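Local coordinates for type III pantothenate kinase (Campylobacter jejuni, PDB 2NRH) that probably phosphorylates pantothenate with ATP, the first step of coenzyme A biosynthesis, as a homodimer that uses a monovalent cation, at the interface of chains A and B. Coordinates in Å, arbitrary orientation; residue numbers count along the deposited sequence, not the author numbering. Chains: chain A/B, Transcriptional activator, putative, Baf family.

Contact 1: the interface of chains A and B. Residues chain A 110, 112, 160-161, 164; chain B 152-153, 156-157, 160.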
ATOM      1  N   PHE A 110      -5.767   1.529 -13.167  1.00 62.58           N
ATOM      2  CA  PHE A 110      -5.654   0.807 -11.882  1.00 61.10           C
ATOM      3  C   PHE A 110      -5.778   1.785 -10.733  1.00 59.33           C
ATOM      4  O   PHE A 110      -5.799   3.001 -10.952  1.00 58.93           O
ATOM      5  CB  PHE A 110      -4.417  -0.146 -11.820  1.00 61.79           C
ATOM      6  CG  PHE A 110      -3.079   0.542 -12.026  1.00 63.59           C
ATOM      7  CD1 PHE A 110      -2.258   0.854 -10.926  1.00 63.52           C
ATOM      8  CD2 PHE A 110      -2.642   0.885 -13.309  1.00 63.69           C
ATOM      9  CE1 PHE A 110      -1.028   1.501 -11.119  1.00 65.67           C
ATOM     10  CE2 PHE A 110      -1.403   1.530 -13.520  1.00 63.83           C
ATOM     11  CZ  PHE A 110      -0.591   1.827 -12.432  1.00 65.08           C
ATOM     12  N   LEU A 112      -4.993   2.900  -6.528  1.00 50.92           N
ATOM     13  CA  LEU A 112      -4.344   2.734  -5.205  1.00 49.74           C
ATOM     14  C   LEU A 112      -5.004   3.534  -4.064  1.00 48.14           C
ATOM     15  O   LEU A 112      -5.737   4.468  -4.311  1.00 46.93           O
ATOM     16  CB  LEU A 112      -2.911   3.245  -5.336  1.00 50.38           C
ATOM     17  CG  LEU A 112      -2.083   2.650  -6.453  1.00 50.18           C
ATOM     18  CD1 LEU A 112      -1.022   3.702  -6.825  1.00 50.03           C
ATOM     19  CD2 LEU A 112      -1.498   1.331  -5.913  1.00 52.31           C
ATOM     20  N   LEU A 160       7.123   3.903  -8.896  1.00 57.35           N
ATOM     21  CA  LEU A 160       7.384   2.792  -9.802  1.00 57.53           C
ATOM     22  C   LEU A 160       6.171   2.374 -10.670  1.00 58.90           C
ATOM     23  O   LEU A 160       6.339   1.966 -11.815  1.00 58.91           O
ATOM     24  CB  LEU A 160       8.011   1.609  -9.051  1.00 58.67           C
ATOM     25  CG  LEU A 160       9.436   1.855  -8.485  1.00 58.86           C
ATOM     26  CD1 LEU A 160       9.800   0.813  -7.481  1.00 58.04           C
ATOM     27  CD2 LEU A 160      10.463   1.890  -9.622  1.00 57.91           C
ATOM     28  N   LEU A 161       4.956   2.518 -10.153  1.00 59.39           N
ATOM     29  CA  LEU A 161       3.759   2.069 -10.880  1.00 60.05           C
ATOM     30  C   LEU A 161       3.379   2.961 -12.037  1.00 60.54           C
ATOM     31  O   LEU A 161       3.081   2.478 -13.110  1.00 60.03           O
ATOM     32  CB  LEU A 161       2.557   1.931  -9.929  1.00 59.86           C
ATOM     33  CG  LEU A 161       2.424   0.518  -9.345  1.00 60.26           C
ATOM     34  CD1 LEU A 161       1.608   0.524  -8.003  1.00 60.08           C
ATOM     35  CD2 LEU A 161       1.861  -0.460 -10.377  1.00 56.61           C
ATOM     36  N   ASP A 164       6.069   2.770 -14.735  1.00 65.41           N
ATOM     37  CA  ASP A 164       5.977   1.547 -15.524  1.00 65.60           C
ATOM     38  C   ASP A 164       4.844   1.630 -16.534  1.00 66.15           C
ATOM     39  O   ASP A 164       4.940   1.067 -17.643  1.00 66.27           O
ATOM     40  CB  ASP A 164       5.798   0.335 -14.635  1.00 65.95           C
ATOM     41  CG  ASP A 164       5.460  -0.927 -15.417  1.00 68.47           C
ATOM     42  OD1 ASP A 164       6.356  -1.787 -15.636  1.00 69.61           O
ATOM     43  OD2 ASP A 164       4.281  -1.063 -15.828  1.00 71.68           O
TER
ATOM     44  N   TYR B 152      -4.286  -5.264  -9.284  1.00 57.35           N
ATOM     45  CA  TYR B 152      -3.113  -4.855 -10.026  1.00 56.31           C
ATOM     46  C   TYR B 152      -2.347  -3.799  -9.230  1.00 56.26           C
ATOM     47  O   TYR B 152      -1.118  -3.859  -9.103  1.00 55.52           O
ATOM     48  CB  TYR B 152      -3.527  -4.313 -11.373  1.00 56.76           C
ATOM     49  CG  TYR B 152      -2.376  -3.804 -12.253  1.00 58.37           C
ATOM     50  CD1 TYR B 152      -1.907  -4.555 -13.354  1.00 58.30           C
ATOM     51  CD2 TYR B 152      -1.785  -2.556 -12.005  1.00 57.13           C
ATOM     52  CE1 TYR B 152      -0.865  -4.053 -14.183  1.00 58.20           C
ATOM     53  CE2 TYR B 152      -0.768  -2.046 -12.814  1.00 56.94           C
ATOM     54  CZ  TYR B 152      -0.311  -2.804 -13.899  1.00 59.38           C
ATOM     55  OH  TYR B 152       0.698  -2.263 -14.674  1.00 61.28           O
ATOM     56  N   GLY B 153      -3.095  -2.840  -8.696  1.00 55.36           N
ATOM     57  CA  GLY B 153      -2.509  -1.758  -7.942  1.00 54.76           C
ATOM     58  C   GLY B 153      -1.645  -2.350  -6.833  1.00 53.13           C
ATOM     59  O   GLY B 153      -0.479  -2.032  -6.722  1.00 52.84           O
ATOM     60  N   LYS B 156       1.113  -5.402  -8.242  1.00 56.94           N
ATOM     61  CA  LYS B 156       2.190  -4.882  -9.076  1.00 57.19           C
ATOM     62  C   LYS B 156       3.073  -3.888  -8.384  1.00 55.88           C
ATOM     63  O   LYS B 156       4.274  -3.834  -8.699  1.00 56.79           O
ATOM     64  CB  LYS B 156       1.704  -4.291 -10.405  1.00 57.27           C
ATOM     65  CG  LYS B 156       2.683  -4.728 -11.519  1.00 60.18           C
ATOM     66  CD  LYS B 156       2.876  -3.763 -12.630  1.00 60.91           C
ATOM     67  CE  LYS B 156       3.727  -4.450 -13.684  1.00 64.24           C
ATOM     68  NZ  LYS B 156       3.684  -3.672 -14.990  1.00 68.03           N
ATOM     69  N   GLY B 157       2.478  -3.088  -7.491  1.00 54.88           N
ATOM     70  CA  GLY B 157       3.203  -2.207  -6.605  1.00 53.83           C
ATOM     71  C   GLY B 157       4.249  -2.936  -5.771  1.00 54.20           C
ATOM     72  O   GLY B 157       5.381  -2.469  -5.659  1.00 54.86           O
ATOM     73  N   LEU B 160       6.996  -4.488  -8.277  1.00 55.65           N
ATOM     74  CA  LEU B 160       8.017  -3.551  -8.720  1.00 56.22           C
ATOM     75  C   LEU B 160       8.940  -3.070  -7.624  1.00 57.36           C
ATOM     76  O   LEU B 160      10.152  -2.960  -7.868  1.00 58.61           O
ATOM     77  CB  LEU B 160       7.423  -2.354  -9.478  1.00 56.53           C
ATOM     78  CG  LEU B 160       6.658  -2.569 -10.796  1.00 55.18           C
ATOM     79  CD1 LEU B 160       5.963  -1.296 -11.207  1.00 53.11           C
ATOM     80  CD2 LEU B 160       7.625  -3.057 -11.868  1.00 51.58           C
TER
HETATM   81  O   HOH W   1       2.410  -0.441 -14.212  1.00 56.83           O

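Contact 2: the interface of chains A and B. Residues chain A 122, 143, 149-150, 153; chain B 70, 109-112.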
ATOM      1  N   TYR A 122      -1.381   2.668   8.894  1.00 60.91           N
ATOM      2  CA  TYR A 122      -0.226   2.585   9.740  1.00 60.67           C
ATOM      3  C   TYR A 122      -0.475   3.164  11.162  1.00 61.71           C
ATOM      4  O   TYR A 122       0.035   2.655  12.172  1.00 61.04           O
ATOM      5  CB  TYR A 122       0.887   3.334   9.051  1.00 59.32           C
ATOM      6  CG  TYR A 122       1.394   2.739   7.774  1.00 57.25           C
ATOM      7  CD1 TYR A 122       1.546   1.355   7.625  1.00 55.90           C
ATOM      8  CD2 TYR A 122       1.790   3.573   6.718  1.00 53.02           C
ATOM      9  CE1 TYR A 122       2.067   0.821   6.438  1.00 55.60           C
ATOM     10  CE2 TYR A 122       2.291   3.049   5.534  1.00 51.82           C
ATOM     11  CZ  TYR A 122       2.431   1.677   5.406  1.00 56.38           C
ATOM     12  OH  TYR A 122       2.965   1.173   4.257  1.00 57.57           O
ATOM     13  N   PRO A 143      15.878   2.990   3.277  1.00 59.08           N
ATOM     14  CA  PRO A 143      15.653   3.644   4.574  1.00 58.17           C
ATOM     15  C   PRO A 143      16.354   2.960   5.759  1.00 57.63           C
ATOM     16  O   PRO A 143      16.653   1.765   5.726  1.00 57.13           O
ATOM     17  CB  PRO A 143      14.157   3.491   4.771  1.00 57.45           C
ATOM     18  CG  PRO A 143      13.612   3.355   3.421  1.00 58.49           C
ATOM     19  CD  PRO A 143      14.610   2.602   2.638  1.00 58.99           C
ATOM     20  N   ALA A 149      11.108   4.164   6.331  1.00 51.40           N
ATOM     21  CA  ALA A 149      10.695   2.874   5.790  1.00 50.86           C
ATOM     22  C   ALA A 149       9.249   2.947   5.271  1.00 50.95           C
ATOM     23  O   ALA A 149       8.952   2.506   4.146  1.00 51.83           O
ATOM     24  CB  ALA A 149      10.870   1.740   6.821  1.00 50.05           C
ATOM     25  N   LEU A 150       8.367   3.586   6.040  1.00 50.08           N
ATOM     26  CA  LEU A 150       6.974   3.721   5.622  1.00 49.54           C
ATOM     27  C   LEU A 150       6.806   4.626   4.391  1.00 49.86           C
ATOM     28  O   LEU A 150       6.053   4.324   3.461  1.00 48.41           O
ATOM     29  CB  LEU A 150       6.107   4.191   6.799  1.00 49.11           C
ATOM     30  CG  LEU A 150       6.047   3.252   8.012  1.00 50.40           C
ATOM     31  CD1 LEU A 150       5.369   3.883   9.199  1.00 50.82           C
ATOM     32  CD2 LEU A 150       5.361   1.972   7.708  1.00 52.04           C
ATOM     33  N   GLY A 153       8.060   3.086   1.092  1.00 48.39           N
ATOM     34  CA  GLY A 153       7.100   2.085   0.576  1.00 48.52           C
ATOM     35  C   GLY A 153       5.979   2.736  -0.203  1.00 49.35           C
ATOM     36  O   GLY A 153       5.718   2.353  -1.338  1.00 50.21           O
TER
ATOM     37  N   TYR B  70      19.857   0.857  11.233  1.00 50.45           N
ATOM     38  CA  TYR B  70      18.424   1.070  11.160  1.00 50.74           C
ATOM     39  C   TYR B  70      17.941   1.119  12.573  1.00 50.92           C
ATOM     40  O   TYR B  70      17.954   0.112  13.255  1.00 50.67           O
ATOM     41  CB  TYR B  70      17.742  -0.103  10.412  1.00 49.82           C
ATOM     42  CG  TYR B  70      16.243   0.032  10.139  1.00 48.17           C
ATOM     43  CD1 TYR B  70      15.743  -0.033   8.828  1.00 48.55           C
ATOM     44  CD2 TYR B  70      15.327   0.201  11.185  1.00 45.68           C
ATOM     45  CE1 TYR B  70      14.378   0.067   8.570  1.00 48.70           C
ATOM     46  CE2 TYR B  70      13.987   0.297  10.958  1.00 45.89           C
ATOM     47  CZ  TYR B  70      13.503   0.220   9.657  1.00 49.60           C
ATOM     48  OH  TYR B  70      12.150   0.303   9.451  1.00 50.88           O
ATOM     49  N   GLY B 109      16.002  -1.119   4.627  1.00 46.81           N
ATOM     50  CA  GLY B 109      14.805  -1.927   4.380  1.00 47.60           C
ATOM     51  C   GLY B 109      13.575  -1.037   4.381  1.00 47.39           C
ATOM     52  O   GLY B 109      13.649   0.165   4.753  1.00 47.87           O
ATOM     53  N   PHE B 110      12.442  -1.598   3.976  1.00 46.81           N
ATOM     54  CA  PHE B 110      11.206  -0.806   3.985  1.00 46.74           C
ATOM     55  C   PHE B 110       9.959  -1.630   4.161  1.00 46.00           C
ATOM     56  O   PHE B 110      10.001  -2.861   4.097  1.00 45.34           O
ATOM     57  CB  PHE B 110      11.079   0.083   2.755  1.00 46.73           C
ATOM     58  CG  PHE B 110      11.150  -0.663   1.463  1.00 49.06           C
ATOM     59  CD1 PHE B 110       9.964  -0.959   0.759  1.00 49.40           C
ATOM     60  CD2 PHE B 110      12.397  -1.057   0.932  1.00 48.07           C
ATOM     61  CE1 PHE B 110      10.014  -1.668  -0.455  1.00 51.34           C
ATOM     62  CE2 PHE B 110      12.469  -1.742  -0.304  1.00 53.27           C
ATOM     63  CZ  PHE B 110      11.281  -2.067  -1.011  1.00 50.60           C
ATOM     64  N   ILE B 111       8.854  -0.911   4.347  1.00 45.08           N
ATOM     65  CA  ILE B 111       7.609  -1.503   4.839  1.00 44.69           C
ATOM     66  C   ILE B 111       6.421  -1.109   3.969  1.00 44.41           C
ATOM     67  O   ILE B 111       6.250   0.065   3.458  1.00 44.08           O
ATOM     68  CB  ILE B 111       7.319  -1.127   6.368  1.00 45.04           C
ATOM     69  CG1 ILE B 111       8.542  -1.377   7.237  1.00 41.51           C
ATOM     70  CG2 ILE B 111       6.056  -1.831   6.923  1.00 43.12           C
ATOM     71  CD1 ILE B 111       8.455  -0.662   8.538  1.00 44.83           C
ATOM     72  N   LEU B 112       5.581  -2.095   3.810  1.00 42.81           N
ATOM     73  CA  LEU B 112       4.361  -1.910   3.023  1.00 44.24           C
ATOM     74  C   LEU B 112       3.179  -2.415   3.835  1.00 43.09           C
ATOM     75  O   LEU B 112       3.349  -3.307   4.672  1.00 42.46           O
ATOM     76  CB  LEU B 112       4.549  -2.768   1.767  1.00 44.61           C
ATOM     77  CG  LEU B 112       4.939  -2.250   0.373  1.00 47.89           C
ATOM     78  CD1 LEU B 112       5.725  -1.056   0.415  1.00 51.68           C
ATOM     79  CD2 LEU B 112       5.617  -3.310  -0.485  1.00 45.75           C
TER

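Contact 1: the interface of chains A and B
B:Tyr152 leans one edge of its ring on the face of A:Phe110. The CD2–CE2 side does the touching, with CE2 over the centre of the phenyl ring and CD2 3.4 Å from A:Phe110 CG. The two ring planes are inclined by about 50°, so this is a tilted edge-on-face contact. A:Phe110 takes the crowded position, CG between backbone N and carbonyl carbon (chi1 59°), which swings its ring off the strand toward the partner helix. On B:Tyr152 itself, CB of B:Lys156 lies over a face.

A:Leu161 spreads its two methyls over the partner helix, CD1 on the glycine backbone and CD2 on the side of B:Lys156 and B:Tyr152. CD1 packs tightly, 3.5 Å from B:Gly157 CA, an approach helped by the missing side chain of glycine.

The two Leu160 residues meet CB to CB at 4.0 Å, the same residue from each chain, and B:Leu160 CD1 lies against A:Leu160 O and A:Asp164 CB.

In the polar part of the contact, A:Asp164 and B:Lys156 cross at about a right angle. The side-chain amine NZ forms a salt bridge of 2.8 Å with carboxylate OD2, arriving from above the carboxylate plane, 48° out of it. OD2 also binds water 1 at 2.5 Å. This water, in plane at the edge of B:Tyr152, joins the phenol OH and the carbonyl O of A:Leu161.

Both chains contribute helix 146-165 here, packed against each other, and chain A adds strand 109-113 beside the partner helix.

Contact 2: the interface of chains A and B
B:Tyr70 makes a marginal touch on A:Ala149, its phenol OH lying 3.3 Å from the methyl CB, while the carbonyl O of B:Gly109 sits in plane at the tyrosine edge. The ring of A:Tyr122 has the CD2 methyl of A:Leu150 over its centre, 3.6 Å above the plane, and its OH lies close to B:Ile111 O and B:Leu112 CA. A:Leu150 thus lies beside both its own tyrosine and the partner strand, for the same methyl touches CB of B:Ile111 at 3.9 Å. The pyrrolidine of A:Pro143 presents one face to B:Gly109 O, which lies 3.4 Å from CB.

Branched B:Ile111 suits a place between two side chains: with CG1 anti to the carbonyl carbon (chi1 -49°), its CD1 reaches A:Ala149 CB at 3.8 Å, while CG2 turns to A:Leu150. The short side chain of alanine suits a close approach of helix and strand. At the far end B:Leu112 CD1 lies near A:Gly153 CA, where the helix has no side chain.

Backbone groups add polar links. B:Gly109 N gives a hydrogen bond of 3.2 Å to A:Pro143 O, and B:Ile111 N a weak one to A:Ala149 O.

Strand 105-113 of chain B therefore runs past the first turns of helix 146-165 of chain A and the loop preceding it, with A:Tyr122 contributed by helix 115-125. B:Tyr70 comes from a loop and is a predicted substrate-binding residue.

The centres of contact 1 and contact 2 lie about 17 Å apart on one two-fold symmetric interface, in keeping with the homodimer expected for this enzyme. Both pair helix 146-165 with the strand around residues 109 to 113, the chains exchanging roles. Gly153 recurs as B:Gly153 and A:Gly153, as do Phe110 and Leu112, so the two contacts partly repeat each other through the two-fold. Contact 1 adds helix-on-helix packing. Contact 2 includes B:Tyr70, which belongs to chain B's own site, so dimerisation may help shape that pocket. From A:Asp76, the chain A copy of the predicted catalytic base, the centres lie about 17 and 28 Å.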